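Local coordinates for osmotically inducible lipoprotein OsmE (Pseudomonas aeruginosa PAO1, PDB 4DM5), which is of unknown function but, as an osmotically inducible lipoprotein with a BamE-type domain, probably acts at the bacterial cell envelope, at residues 52-56 with 84-88. Coordinates in Å, arbitrary orientation, origin at the centre of the assembly. Numbering follows the deposited sequence.
Sequences SCNSY and SCSEL
A disulfide fastens the first turn of helix 85-94 to strand 52-60. Residues 52-56 run in beta conformation; their backbone hydrogen bonds to strands 42-45 and 63-71 make this an inner strand of the antiparallel sheet. Cys-53 and Ser-55 direct CA-to-CB toward the helix, whereas Ser-52, Asn-54 and Tyr-56 point away, Asn-54 and Tyr-56 packing on Val-33 of helix 30-37, where Asn-54 ND2 donates to Tyr-56 OH at 3.0 Å. The CA atoms come nearest at Ser-55 and Cys-85, 5.4 Å apart. Cys-53 (chi1 t) and Cys-85 (chi1 m) join SG to SG at 2.1 Å with chi3 -84°, a left-handed twist about the S-S bond, leaving Cys-85 SG 3.3 Å from Asn-54 C. Leu-88 (chi1 t, chi2 p), one turn on, lays CD2 4.0 Å from Cys-53 SG; both side chains also touch Tyr-68. Ser-55, in m, sets OG 3.0 Å from Cys-85 N and 2.9 Å from a water that accepts from Ser-86 N at 2.9 Å, bridging strand and helix start. Ser-84, chi1 p, is the N-cap: Glu-87 N donates to Ser-84 OG (3.0 Å), and Ser-84 N to Glu-87 OE1 (3.0 Å), with Glu-87 chi1 m and chi2 t. Leu-88 N to Ser-84 O, 3.0 Å, closes the turn. The result is a capping-box helix start, pinned by a disulfide to an inner strand of the antiparallel sheet in a BamE-like alpha+beta domain.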
ATOM      1  N   SER A  52      -7.299   7.717  -1.218  1.00 19.66           N
ATOM      2  CA  SER A  52      -7.484   6.843  -0.145  1.00 20.98           C
ATOM      3  C   SER A  52      -6.263   5.908  -0.076  1.00 18.82           C
ATOM      4  O   SER A  52      -5.379   5.978  -0.911  1.00 20.08           O
ATOM      5  CB  SER A  52      -8.655   5.975  -0.329  1.00 21.96           C
ATOM      6  OG  SER A  52      -8.470   5.273  -1.505  1.00 26.17           O
ATOM      7  N   CYS A  53      -6.197   5.194   1.002  1.00 17.68           N
ATOM      8  CA  CYS A  53      -4.967   4.373   1.234  1.00 17.21           C
ATOM      9  C   CYS A  53      -5.413   3.026   1.842  1.00 17.69           C
ATOM     10  O   CYS A  53      -6.226   2.954   2.749  1.00 19.38           O
ATOM     11  CB  CYS A  53      -4.046   5.130   2.178  1.00 18.90           C
ATOM     12  SG  CYS A  53      -2.435   4.327   2.361  0.70 17.22           S
ATOM     13  N   ASN A  54      -4.794   1.932   1.372  1.00 17.00           N
ATOM     14  CA  ASN A  54      -5.004   0.622   1.981  1.00 16.58           C
ATOM     15  C   ASN A  54      -3.767   0.166   2.719  1.00 16.19           C
ATOM     16  O   ASN A  54      -2.628   0.280   2.174  1.00 16.53           O
ATOM     17  CB  ASN A  54      -5.171  -0.440   0.856  1.00 18.15           C
ATOM     18  CG  ASN A  54      -6.479  -0.340   0.012  1.00 19.84           C
ATOM     19  OD1 ASN A  54      -7.333   0.463   0.346  1.00 24.82           O
ATOM     20  ND2 ASN A  54      -6.612  -1.168  -1.013  1.00 22.68           N
ATOM     21  N   SER A  55      -3.980  -0.318   3.929  1.00 18.12           N
ATOM     22  CA  SER A  55      -2.772  -0.754   4.752  1.00 18.31           C
ATOM     23  C   SER A  55      -2.782  -2.254   4.773  1.00 18.40           C
ATOM     24  O   SER A  55      -3.855  -2.909   4.953  1.00 20.66           O
ATOM     25  CB  SER A  55      -2.841  -0.310   6.201  1.00 23.05           C
ATOM     26  OG  SER A  55      -2.603   1.060   6.355  1.00 31.17           O
ATOM     27  N   TYR A  56      -1.586  -2.873   4.739  1.00 16.85           N
ATOM     28  CA  TYR A  56      -1.421  -4.355   4.805  1.00 18.74           C
ATOM     29  C   TYR A  56      -0.282  -4.715   5.695  1.00 18.54           C
ATOM     30  O   TYR A  56       0.581  -3.818   6.047  1.00 18.16           O
ATOM     31  CB  TYR A  56      -1.076  -4.915   3.421  1.00 17.67           C
ATOM     32  CG  TYR A  56      -2.041  -4.468   2.319  1.00 16.98           C
ATOM     33  CD1 TYR A  56      -3.114  -5.292   2.012  1.00 19.47           C
ATOM     34  CD2 TYR A  56      -1.870  -3.306   1.628  1.00 15.90           C
ATOM     35  CE1 TYR A  56      -4.009  -4.939   0.995  1.00 18.98           C
ATOM     36  CE2 TYR A  56      -2.744  -2.879   0.586  1.00 17.09           C
ATOM     37  CZ  TYR A  56      -3.814  -3.754   0.267  1.00 19.20           C
ATOM     38  OH  TYR A  56      -4.673  -3.457  -0.740  1.00 20.35           O
ATOM     39  N   SER A  84       2.943   1.835   6.782  1.00 20.18           N
ATOM     40  CA  SER A  84       1.483   1.855   6.916  1.00 20.46           C
ATOM     41  C   SER A  84       0.895   3.106   6.368  1.00 20.77           C
ATOM     42  O   SER A  84       1.559   4.071   6.199  1.00 19.53           O
ATOM     43  CB  SER A  84       1.110   1.804   8.414  1.00 24.10           C
ATOM     44  OG  SER A  84       1.517   2.952   9.090  1.00 27.29           O
ATOM     45  N   CYS A  85      -0.425   3.085   6.168  1.00 19.94           N
ATOM     46  CA  CYS A  85      -1.074   4.314   5.741  1.00 21.27           C
ATOM     47  C   CYS A  85      -0.982   5.496   6.790  1.00 21.30           C
ATOM     48  O   CYS A  85      -0.896   6.688   6.352  1.00 21.98           O
ATOM     49  CB  CYS A  85      -2.542   4.083   5.407  1.00 19.91           C
ATOM     50  SG  CYS A  85      -2.788   3.049   3.941  0.70 18.85           S
ATOM     51  N   SER A  86      -0.973   5.183   8.075  1.00 25.31           N
ATOM     52  CA  SER A  86      -0.843   6.246   9.056  1.00 25.74           C
ATOM     53  C   SER A  86       0.574   6.785   9.090  1.00 24.11           C
ATOM     54  O   SER A  86       0.701   8.038   9.141  1.00 27.00           O
ATOM     55  CB  SER A  86      -1.424   5.905  10.399  1.00 32.88           C
ATOM     56  OG  SER A  86      -0.570   5.017  11.046  1.00 37.62           O
ATOM     57  N   GLU A  87       1.585   5.924   8.793  1.00 22.07           N
ATOM     58  CA  GLU A  87       2.912   6.439   8.525  1.00 23.23           C
ATOM     59  C   GLU A  87       2.994   7.362   7.321  1.00 24.33           C
ATOM     60  O   GLU A  87       3.713   8.346   7.317  1.00 25.60           O
ATOM     61  CB  GLU A  87       3.995   5.345   8.579  1.00 28.21           C
ATOM     62  CG  GLU A  87       4.106   4.505   9.860  1.00 30.81           C
ATOM     63  CD  GLU A  87       5.153   3.390   9.630  1.00 39.77           C
ATOM     64  OE1 GLU A  87       4.938   2.293   8.962  1.00 30.99           O
ATOM     65  OE2 GLU A  87       6.291   3.636  10.101  1.00 45.20           O
ATOM     66  N   LEU A  88       2.317   6.962   6.261  1.00 21.46           N
ATOM     67  CA  LEU A  88       2.254   7.751   5.088  1.00 21.63           C
ATOM     68  C   LEU A  88       1.661   9.138   5.451  1.00 24.80           C
ATOM     69  O   LEU A  88       2.229  10.130   5.065  1.00 25.53           O
ATOM     70  CB  LEU A  88       1.404   6.992   4.017  1.00 21.94           C
ATOM     71  CG  LEU A  88       1.301   7.764   2.704  1.00 22.24           C
ATOM     72  CD1 LEU A  88       2.719   8.024   2.189  1.00 26.22           C
ATOM     73  CD2 LEU A  88       0.650   6.805   1.717  1.00 21.59           C
TER
HETATM   74  O   HOH W   1      -2.285   2.635   8.755  1.00 36.66           O